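Local coordinates for protein pectinesterase A (Erwinia chrysanthemi, PDB 2NTB) that hydrolyses methyl esters of galacturonosyl residues in pectin, releasing methanol and starting the breakdown of plant cell walls in soft rot, at residues G172-I177 against R193-V198; A70-T75 against T128-L133; V147-Y152 against S163-C168; I91-K96 against L133-S138. All coordinates share one frame; numbering follows the deposited sequence.

How the interactions relate
All four contacts belong to one right-handed parallel beta-helix, interactions 3 and 4 in its sheets and interactions 1 and 2 largely in the loops that leave them. Interaction 1 holds the nucleophile Asp175 and the substrate-binding Arg195, interaction 2 the substrate-binding Gln129; their centres lie 14 Å apart, nearest atoms about 7 Å. Interaction 3 touches interaction 1, since Tyr152 O is 2.8 Å from Thr173 N, probably a hydrogen bond. Leu133 is shared by interactions 2 and 4, and its CD2 packs 3.8 Å from Leu149 CD2 of interaction 3. Interaction 4 lies farthest from interaction 1, 24 Å between centres, although the side chain of Tyr134 comes within about 5 Å of a bound galacturonate, nearest atoms.

Interaction 1 (G172-I177 against R193-V198); sequences GTVDFI and RYRADV. With ADA (alpha-D-galactopyranuronic acid), chain C.
Arg193 meets Gly172 first through its backbone: Arg193 N donates to Gly172 O (3.0 Å, 149° at the hydrogen). The same residue then lays the start of its side chain along the glycine, with CG 3.4 Å from Gly172 O and CD 3.6 Å from Gly172 N. Its guanidinium belongs to other partners, a salt bridge to Glu230, a bond to Gly151 O and a cation-pi contact with Tyr152. Two residues on, Arg195 crosses Thr173 at about a right angle, and Arg195 CD packs 3.6 Å from Thr173 CG2. This is the substrate cleft of the pectinesterase beta-helix: the loop from Gly172 to Ile177 carries the nucleophile Asp175, whose OD2 lies 2.6 Å from ADA O6B of the bound galacturonate, while Arg195 binds substrate further along the groove. The Arg195 chain bends at chi3 (63°), and its NH1 lies 3.5 Å from Val174 CG2. Asp197 grips the guanidinium side-on: Arg195 NE reaches Asp197 OD1 at 3.0 Å, and NH2 reaches OD2 almost straight at 173°. This pair of bonds limits rotation of the guanidinium, and Arg195 NH2 also hydrogen-bonds the carboxylate oxygen O6A of another galacturonate. Val198 closes the type I turn that begins at Arg195, and its CG2 sits 3.4 Å above the plane of the Arg195 guanidinium, over its centre.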
# COMPACT_ATOMS: atom_id res chain seq x y z
N GLY A 172 -7.56 2.63 4.05
CA GLY A 172 -7.27 3.91 3.44
C GLY A 172 -8.46 4.55 2.74
O GLY A 172 -9.60 4.06 2.79
N THR A 173 -8.16 5.66 2.10
CA THR A 173 -9.16 6.44 1.39
C THR A 173 -8.77 6.52 -0.08
O THR A 173 -9.24 5.72 -0.90
CB THR A 173 -9.31 7.85 2.02
OG1 THR A 173 -8.02 8.48 2.13
CG2 THR A 173 -9.94 7.74 3.41
N VAL A 174 -7.90 7.48 -0.41
CA VAL A 174 -7.56 7.79 -1.79
C VAL A 174 -6.26 7.11 -2.23
O VAL A 174 -5.20 7.35 -1.64
CB VAL A 174 -7.42 9.32 -1.99
CG1 VAL A 174 -6.79 9.63 -3.33
CG2 VAL A 174 -8.77 10.01 -1.85
N ASP A 175 -6.38 6.28 -3.27
CA ASP A 175 -5.25 5.58 -3.88
C ASP A 175 -4.43 4.81 -2.84
O ASP A 175 -3.20 4.92 -2.81
CB ASP A 175 -4.32 6.57 -4.60
CG ASP A 175 -5.02 7.38 -5.68
OD1 ASP A 175 -6.15 7.05 -6.09
OD2 ASP A 175 -4.42 8.35 -6.14
N PHE A 176 -5.11 4.04 -1.98
CA PHE A 176 -4.41 3.47 -0.82
C PHE A 176 -3.53 2.26 -1.13
O PHE A 176 -2.72 1.86 -0.30
CB PHE A 176 -5.29 3.37 0.45
CG PHE A 176 -6.39 2.34 0.39
CD1 PHE A 176 -6.13 1.01 0.72
CD2 PHE A 176 -7.70 2.72 0.10
CE1 PHE A 176 -7.15 0.07 0.73
CE2 PHE A 176 -8.73 1.78 0.10
CZ PHE A 176 -8.45 0.45 0.42
N ILE A 177 -3.66 1.73 -2.34
CA ILE A 177 -2.67 0.81 -2.90
C ILE A 177 -2.29 1.41 -4.23
O ILE A 177 -3.13 1.53 -5.13
CB ILE A 177 -3.22 -0.61 -3.13
CG1 ILE A 177 -3.70 -1.23 -1.82
CG2 ILE A 177 -2.13 -1.49 -3.79
CD1 ILE A 177 -4.41 -2.59 -2.01
N ARG A 193 -12.25 3.73 4.08
CA ARG A 193 -12.52 4.48 5.30
C ARG A 193 -13.52 5.62 5.12
O ARG A 193 -13.66 6.18 4.03
CB ARG A 193 -11.22 4.97 5.94
CG ARG A 193 -10.19 3.85 6.15
CD ARG A 193 -8.96 4.37 6.88
NE ARG A 193 -9.22 4.55 8.31
CZ ARG A 193 -8.30 4.83 9.22
NH1 ARG A 193 -7.03 4.97 8.86
NH2 ARG A 193 -8.64 4.95 10.50
N TYR A 194 -14.22 5.97 6.20
CA TYR A 194 -15.18 7.07 6.18
C TYR A 194 -14.50 8.43 5.94
O TYR A 194 -13.43 8.71 6.49
CB TYR A 194 -15.97 7.10 7.49
CG TYR A 194 -16.89 8.28 7.61
CD1 TYR A 194 -18.07 8.35 6.85
CD2 TYR A 194 -16.60 9.34 8.46
CE1 TYR A 194 -18.92 9.43 6.95
CE2 TYR A 194 -17.45 10.43 8.56
CZ TYR A 194 -18.61 10.47 7.80
OH TYR A 194 -19.46 11.54 7.89
N ARG A 195 -15.12 9.26 5.11
CA ARG A 195 -14.65 10.63 4.90
C ARG A 195 -15.63 11.74 5.27
O ARG A 195 -16.58 12.03 4.55
CB ARG A 195 -14.06 10.79 3.52
CG ARG A 195 -12.62 10.31 3.56
CD ARG A 195 -11.85 10.65 2.37
NE ARG A 195 -11.68 12.08 2.15
CZ ARG A 195 -11.35 12.55 0.96
NH1 ARG A 195 -11.21 11.69 -0.04
NH2 ARG A 195 -11.19 13.85 0.75
N ALA A 196 -15.37 12.35 6.42
CA ALA A 196 -16.20 13.43 6.95
C ALA A 196 -16.17 14.66 6.05
O ALA A 196 -17.11 15.46 6.05
CB ALA A 196 -15.74 13.80 8.37
N ASP A 197 -15.09 14.81 5.28
CA ASP A 197 -14.89 16.02 4.47
C ASP A 197 -15.51 15.94 3.06
O ASP A 197 -15.48 16.93 2.32
CB ASP A 197 -13.39 16.37 4.38
CG ASP A 197 -12.56 15.29 3.70
OD1 ASP A 197 -12.72 14.10 4.06
OD2 ASP A 197 -11.76 15.63 2.80
N VAL A 198 -16.08 14.80 2.71
CA VAL A 198 -16.61 14.58 1.36
C VAL A 198 -18.14 14.69 1.36
O VAL A 198 -18.81 13.96 2.09
CB VAL A 198 -16.15 13.22 0.75
CG1 VAL A 198 -16.89 12.92 -0.56
CG2 VAL A 198 -14.65 13.22 0.52
C1 ADA C . -3.07 13.97 -5.68
C2 ADA C . -2.26 14.22 -6.95
C3 ADA C . -2.28 12.96 -7.83
C4 ADA C . -1.83 11.74 -7.03
C5 ADA C . -2.77 11.57 -5.82
C6 ADA C . -2.44 10.39 -4.95
O2 ADA C . -2.83 15.34 -7.64
O3 ADA C . -1.48 13.14 -9.01
O4 ADA C . -0.51 11.95 -6.54
O5 ADA C . -2.66 12.76 -5.02
O6B ADA C . -2.10 9.29 -5.47
O6A ADA C . -2.52 10.56 -3.71

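Interaction 2 (A70-T75 against T128-L133); sequences ATAAGT and TQAVAL
The side-chain amide of Gln129 has the methyl of Ala73 beside it, on the side of its oxygen: Ala73 CB lies 3.6 Å from Gln129 OE1. Both residues sit in loops that leave the turns of the right-handed parallel beta-helix and border its substrate groove, where Gln129 is a binding residue. The Gln129 side chain also touches Thr85, Gln153 and the proton donor Asp154, and NE2 makes a weak hydrogen bond to O2 of a bound galacturonate. A chi1 of 40° sets Gln129 CG 3.5 Å from Ala73 CB, and the bend at chi2 then carries the amide so that its oxygen also lies near that methyl.

Beneath this side chain the two backbones are joined by one short bond, Ala73 N to Gln129 O at 2.7 Å, with the donor nearly along the C=O axis. The same oxygen also receives a CA-H...O contact from Ala72 CA. Next to it the methyl of Ala130 presses against the carbonyl of Thr71, at 3.2 Å from Ala130 CB to Thr71 O. Asn107 ND2 takes up that Thr71 oxygen and also Val131 O, tying the two loops together from a third piece of chain. Ala72 opens a type I turn that closes at Thr75, and Ala72 N is held by Thr75 OG1 at 2.9 Å.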
# COMPACT_ATOMS: atom_id res chain seq x y z
N ALA A 70 3.83 9.58 12.34
CA ALA A 70 2.94 10.48 11.63
C ALA A 70 3.73 11.44 10.76
O ALA A 70 4.46 12.30 11.26
CB ALA A 70 2.04 11.23 12.61
N THR A 71 3.61 11.27 9.44
CA THR A 71 4.30 12.10 8.47
C THR A 71 3.48 12.18 7.19
O THR A 71 3.19 11.16 6.56
CB THR A 71 5.72 11.56 8.09
OG1 THR A 71 6.35 10.98 9.24
CG2 THR A 71 6.60 12.66 7.52
N ALA A 72 3.10 13.40 6.81
CA ALA A 72 2.45 13.65 5.53
C ALA A 72 3.49 14.14 4.54
O ALA A 72 4.55 14.63 4.94
CB ALA A 72 1.33 14.68 5.70
N ALA A 73 3.18 14.03 3.25
CA ALA A 73 4.02 14.55 2.18
C ALA A 73 4.30 16.04 2.39
O ALA A 73 5.39 16.52 2.07
CB ALA A 73 3.37 14.34 0.83
N GLY A 74 3.31 16.76 2.93
CA GLY A 74 3.45 18.19 3.18
C GLY A 74 4.02 18.57 4.54
O GLY A 74 4.16 19.77 4.84
N THR A 75 4.35 17.58 5.37
CA THR A 75 5.06 17.82 6.63
C THR A 75 6.45 18.36 6.28
O THR A 75 7.11 17.86 5.36
CB THR A 75 5.18 16.53 7.49
OG1 THR A 75 3.88 16.05 7.83
CG2 THR A 75 5.96 16.80 8.78
N THR A 128 -1.59 15.82 1.33
CA THR A 128 -2.11 14.95 2.38
C THR A 128 -1.75 13.47 2.23
O THR A 128 -2.15 12.65 3.06
CB THR A 128 -3.64 15.08 2.51
OG1 THR A 128 -4.22 15.08 1.20
CG2 THR A 128 -4.01 16.38 3.24
N GLN A 129 -0.98 13.10 1.21
CA GLN A 129 -0.54 11.71 1.15
C GLN A 129 0.36 11.40 2.34
O GLN A 129 1.19 12.23 2.73
CB GLN A 129 0.10 11.33 -0.19
CG GLN A 129 1.00 12.34 -0.80
CD GLN A 129 0.26 13.45 -1.52
OE1 GLN A 129 0.31 14.58 -1.09
NE2 GLN A 129 -0.42 13.13 -2.61
N ALA A 130 0.16 10.24 2.95
CA ALA A 130 0.93 9.84 4.12
C ALA A 130 1.08 8.33 4.13
O ALA A 130 0.19 7.59 4.58
CB ALA A 130 0.27 10.34 5.42
N VAL A 131 2.23 7.87 3.64
CA VAL A 131 2.48 6.46 3.35
C VAL A 131 2.85 5.68 4.60
O VAL A 131 3.70 6.11 5.38
CB VAL A 131 3.58 6.31 2.26
CG1 VAL A 131 3.88 4.85 1.98
CG2 VAL A 131 3.19 7.04 0.98
N ALA A 132 2.18 4.54 4.82
CA ALA A 132 2.52 3.64 5.90
C ALA A 132 3.71 2.78 5.48
O ALA A 132 4.72 2.72 6.17
CB ALA A 132 1.32 2.76 6.26
N LEU A 133 3.59 2.14 4.33
CA LEU A 133 4.62 1.23 3.85
C LEU A 133 4.94 1.53 2.40
O LEU A 133 4.04 1.69 1.56
CB LEU A 133 4.18 -0.23 4.04
CG LEU A 133 5.06 -1.35 3.42
CD1 LEU A 133 6.44 -1.38 4.05
CD2 LEU A 133 4.37 -2.70 3.55

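Interaction 3 (V147-Y152 against S163-C168); sequences VSLVGY and SFFSDC
Val147 and Cys168 bring the two backbones closest, with their CA atoms 5.0 Å apart. Their strands lie in different parallel sheets of the right-handed beta-helix: 147-150 belongs to the sheet of 103-107 and 169-172, whereas 163-166 runs beside 142-144 and 182-186. No hydrogen bond joins the two segments. Asp167, in the left-handed helical region (phi 54°, psi 45°), turns the chain through the corner into strand 169-172, where Arg169 bonds the backbones of Val147 and Leu149. At this corner Val147 O lies 3.3 Å from Cys168 CA.

Further in, the side chains of Leu149 and Phe165 cross at about a right angle in the interior of the helix. A single branch makes the contact: Leu149 CD1 comes 4.0 Å from Phe165 CE2, approaching the ring obliquely. Phe165 is also stacked on Phe144 and meets Phe185 with nearly parallel rings, so successive turns put aromatic groups over one another in the core. Leu156 packs against both Leu149 and Phe165. At the corner, Cys168 forms a disulfide with Cys188 of the following turn, and its CB touches Val147 O at 3.3 Å.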
# COMPACT_ATOMS: atom_id res chain seq x y z
N VAL A 147 -0.28 -9.01 8.29
CA VAL A 147 0.20 -7.68 8.58
C VAL A 147 -0.94 -6.71 8.32
O VAL A 147 -1.73 -6.90 7.39
CB VAL A 147 1.45 -7.31 7.71
CG1 VAL A 147 1.67 -5.81 7.63
CG2 VAL A 147 2.69 -8.00 8.25
N SER A 148 -1.01 -5.67 9.14
CA SER A 148 -2.00 -4.62 8.99
C SER A 148 -1.32 -3.32 8.56
O SER A 148 -0.35 -2.88 9.18
CB SER A 148 -2.76 -4.43 10.30
OG SER A 148 -3.65 -3.34 10.24
N LEU A 149 -1.83 -2.71 7.50
CA LEU A 149 -1.31 -1.42 7.05
C LEU A 149 -2.38 -0.36 7.21
O LEU A 149 -3.46 -0.47 6.65
CB LEU A 149 -0.87 -1.52 5.59
CG LEU A 149 0.14 -2.59 5.18
CD1 LEU A 149 0.43 -2.45 3.69
CD2 LEU A 149 1.43 -2.46 5.96
N VAL A 150 -2.06 0.67 7.99
CA VAL A 150 -3.00 1.73 8.33
C VAL A 150 -2.63 3.10 7.77
O VAL A 150 -1.52 3.59 7.97
CB VAL A 150 -3.11 1.89 9.87
CG1 VAL A 150 -4.01 3.07 10.24
CG2 VAL A 150 -3.61 0.60 10.50
N GLY A 151 -3.59 3.75 7.11
CA GLY A 151 -3.42 5.12 6.65
C GLY A 151 -4.71 5.66 6.05
O GLY A 151 -5.76 5.04 6.15
N TYR A 152 -4.62 6.82 5.43
CA TYR A 152 -5.74 7.34 4.66
C TYR A 152 -5.35 7.43 3.19
O TYR A 152 -5.55 6.47 2.45
CB TYR A 152 -6.21 8.68 5.24
CG TYR A 152 -6.80 8.56 6.64
CD1 TYR A 152 -8.17 8.34 6.82
CD2 TYR A 152 -5.99 8.68 7.77
CE1 TYR A 152 -8.72 8.26 8.12
CE2 TYR A 152 -6.52 8.61 9.06
CZ TYR A 152 -7.88 8.39 9.22
OH TYR A 152 -8.39 8.32 10.50
N SER A 163 6.06 -8.09 -4.61
CA SER A 163 5.68 -8.17 -3.21
C SER A 163 4.44 -9.05 -3.10
O SER A 163 3.64 -9.16 -4.04
CB SER A 163 5.41 -6.77 -2.62
OG SER A 163 4.50 -6.05 -3.42
N PHE A 164 4.31 -9.70 -1.95
CA PHE A 164 3.18 -10.58 -1.64
C PHE A 164 2.62 -10.24 -0.27
O PHE A 164 3.35 -10.25 0.73
CB PHE A 164 3.63 -12.05 -1.67
CG PHE A 164 2.52 -13.05 -1.37
CD1 PHE A 164 1.29 -12.96 -2.02
CD2 PHE A 164 2.73 -14.08 -0.46
CE1 PHE A 164 0.27 -13.89 -1.76
CE2 PHE A 164 1.72 -15.02 -0.19
CZ PHE A 164 0.48 -14.93 -0.84
N PHE A 165 1.31 -9.97 -0.22
CA PHE A 165 0.60 -9.69 1.03
C PHE A 165 -0.44 -10.77 1.29
O PHE A 165 -1.32 -11.00 0.46
CB PHE A 165 -0.08 -8.31 0.96
CG PHE A 165 0.89 -7.18 0.75
CD1 PHE A 165 1.37 -6.88 -0.52
CD2 PHE A 165 1.33 -6.41 1.83
CE1 PHE A 165 2.28 -5.83 -0.73
CE2 PHE A 165 2.24 -5.36 1.64
CZ PHE A 165 2.72 -5.08 0.36
N SER A 166 -0.34 -11.42 2.44
CA SER A 166 -1.15 -12.60 2.75
C SER A 166 -1.85 -12.42 4.11
O SER A 166 -1.22 -11.99 5.06
CB SER A 166 -0.24 -13.84 2.80
OG SER A 166 -0.94 -14.99 3.21
N ASP A 167 -3.14 -12.74 4.17
CA ASP A 167 -3.93 -12.67 5.41
C ASP A 167 -3.81 -11.26 6.02
O ASP A 167 -3.60 -11.10 7.22
CB ASP A 167 -3.47 -13.75 6.41
CG ASP A 167 -3.48 -15.15 5.81
OD1 ASP A 167 -4.24 -15.41 4.86
OD2 ASP A 167 -2.70 -16.01 6.29
N CYS A 168 -3.92 -10.26 5.16
CA CYS A 168 -3.56 -8.91 5.55
C CYS A 168 -4.78 -7.99 5.70
O CYS A 168 -5.87 -8.31 5.26
CB CYS A 168 -2.55 -8.34 4.55
SG CYS A 168 -3.24 -7.62 3.06

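Interaction 4 (I91-K96 against L133-S138); sequences ITISAK and LYVTKS
Thr136 packs its CB against the carbonyl of Ile93, 3.4 Å from the oxygen, and then sends its two branches to different partners. A chi1 of 72° turns OG1 in over its own backbone, and the hydroxyl donates to Ile93 O at 2.7 Å. That oxygen is gripped twice, since Thr136 N also reaches it, at 3.0 Å. Thr136 OG1 in turn accepts from Ser138 N (3.2 Å), an ST turn that curls the chain after the strand. The other branch, CG2, meets Thr92 CG2 at 3.6 Å and lies 3.5 Å above the Tyr134 ring, offset toward its rim.

Behind this end the segments pair as parallel strands, with Tyr134 N bonded to Ile91 O and Ile93 N to Tyr134 O. Below them Leu133 CD1 touches both isoleucines, 3.8 Å from Ile91 CG2 and 3.9 Å from Ile93 CG1.

Strands 91-93 and 133-135 are the middle pair of a four-strand parallel sheet of the beta-helix, with 48-50 beyond one and 156-158 beyond the other, where Tyr157 stacks on Tyr134. On the face of Leu133 and Val135, both residues touch Phe144 of strand 142-144, across the helix interior.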
# COMPACT_ATOMS: atom_id res chain seq x y z
N ILE A 91 7.60 3.03 7.05
CA ILE A 91 8.59 1.99 6.75
C ILE A 91 8.88 1.98 5.25
O ILE A 91 7.96 1.94 4.43
CB ILE A 91 8.14 0.59 7.27
CG1 ILE A 91 8.21 0.57 8.80
CG2 ILE A 91 9.03 -0.53 6.69
CD1 ILE A 91 7.80 -0.74 9.43
N THR A 92 10.16 2.02 4.92
CA THR A 92 10.63 1.97 3.53
C THR A 92 11.50 0.72 3.33
O THR A 92 12.46 0.50 4.07
CB THR A 92 11.42 3.26 3.17
OG1 THR A 92 10.58 4.41 3.33
CG2 THR A 92 11.92 3.21 1.73
N ILE A 93 11.14 -0.10 2.33
CA ILE A 93 11.89 -1.33 2.02
C ILE A 93 12.78 -1.14 0.80
O ILE A 93 12.31 -1.06 -0.33
CB ILE A 93 10.97 -2.57 1.83
CG1 ILE A 93 9.90 -2.65 2.93
CG2 ILE A 93 11.79 -3.87 1.74
CD1 ILE A 93 10.43 -2.87 4.35
N SER A 94 14.09 -1.07 1.06
CA SER A 94 15.08 -0.86 0.02
C SER A 94 16.12 -1.98 0.06
O SER A 94 17.30 -1.76 -0.24
CB SER A 94 15.75 0.51 0.21
OG SER A 94 14.78 1.53 0.40
N ALA A 95 15.68 -3.17 0.44
CA ALA A 95 16.51 -4.37 0.36
C ALA A 95 15.66 -5.55 -0.08
O ALA A 95 14.43 -5.46 -0.15
CB ALA A 95 17.16 -4.65 1.69
N LYS A 96 16.32 -6.67 -0.39
CA LYS A 96 15.64 -7.84 -0.91
C LYS A 96 15.31 -8.85 0.18
O LYS A 96 15.90 -8.83 1.26
CB LYS A 96 16.50 -8.50 -2.00
CG LYS A 96 16.87 -7.55 -3.13
CD LYS A 96 17.28 -8.31 -4.38
CE LYS A 96 17.90 -7.38 -5.41
NZ LYS A 96 19.34 -7.12 -5.11
N LEU A 133 3.59 2.14 4.33
CA LEU A 133 4.62 1.23 3.85
C LEU A 133 4.94 1.53 2.40
O LEU A 133 4.04 1.69 1.56
CB LEU A 133 4.18 -0.23 4.04
CG LEU A 133 5.06 -1.35 3.42
CD1 LEU A 133 6.44 -1.38 4.05
CD2 LEU A 133 4.37 -2.70 3.55
N TYR A 134 6.24 1.59 2.12
CA TYR A 134 6.76 1.85 0.80
C TYR A 134 7.75 0.75 0.46
O TYR A 134 8.82 0.67 1.07
CB TYR A 134 7.43 3.23 0.76
CG TYR A 134 8.08 3.64 -0.55
CD1 TYR A 134 7.67 3.10 -1.77
CD2 TYR A 134 9.09 4.61 -0.56
CE1 TYR A 134 8.26 3.49 -2.96
CE2 TYR A 134 9.68 5.01 -1.75
CZ TYR A 134 9.26 4.45 -2.95
OH TYR A 134 9.85 4.83 -4.13
N VAL A 135 7.38 -0.11 -0.49
CA VAL A 135 8.33 -1.09 -1.03
C VAL A 135 8.93 -0.48 -2.29
O VAL A 135 8.21 -0.18 -3.24
CB VAL A 135 7.67 -2.46 -1.34
CG1 VAL A 135 8.74 -3.52 -1.65
CG2 VAL A 135 6.81 -2.94 -0.16
N THR A 136 10.24 -0.26 -2.28
CA THR A 136 10.93 0.42 -3.38
C THR A 136 11.43 -0.56 -4.44
O THR A 136 11.35 -1.78 -4.27
CB THR A 136 12.15 1.24 -2.88
OG1 THR A 136 13.20 0.35 -2.49
CG2 THR A 136 11.77 2.12 -1.69
N LYS A 137 11.95 -0.00 -5.54
CA LYS A 137 12.58 -0.76 -6.62
C LYS A 137 13.78 -1.60 -6.17
O LYS A 137 14.21 -2.52 -6.87
CB LYS A 137 13.02 0.19 -7.75
CG LYS A 137 11.86 0.95 -8.37
CD LYS A 137 12.33 2.03 -9.32
CE LYS A 137 11.15 2.67 -10.02
NZ LYS A 137 11.59 3.42 -11.25
N SER A 138 14.31 -1.30 -4.98
CA SER A 138 15.40 -2.07 -4.41
C SER A 138 14.89 -3.15 -3.44
O SER A 138 15.69 -3.82 -2.78
CB SER A 138 16.39 -1.14 -3.71
OG SER A 138 16.84 -0.14 -4.61
O HOH W 1 18.19 -4.15 -3.81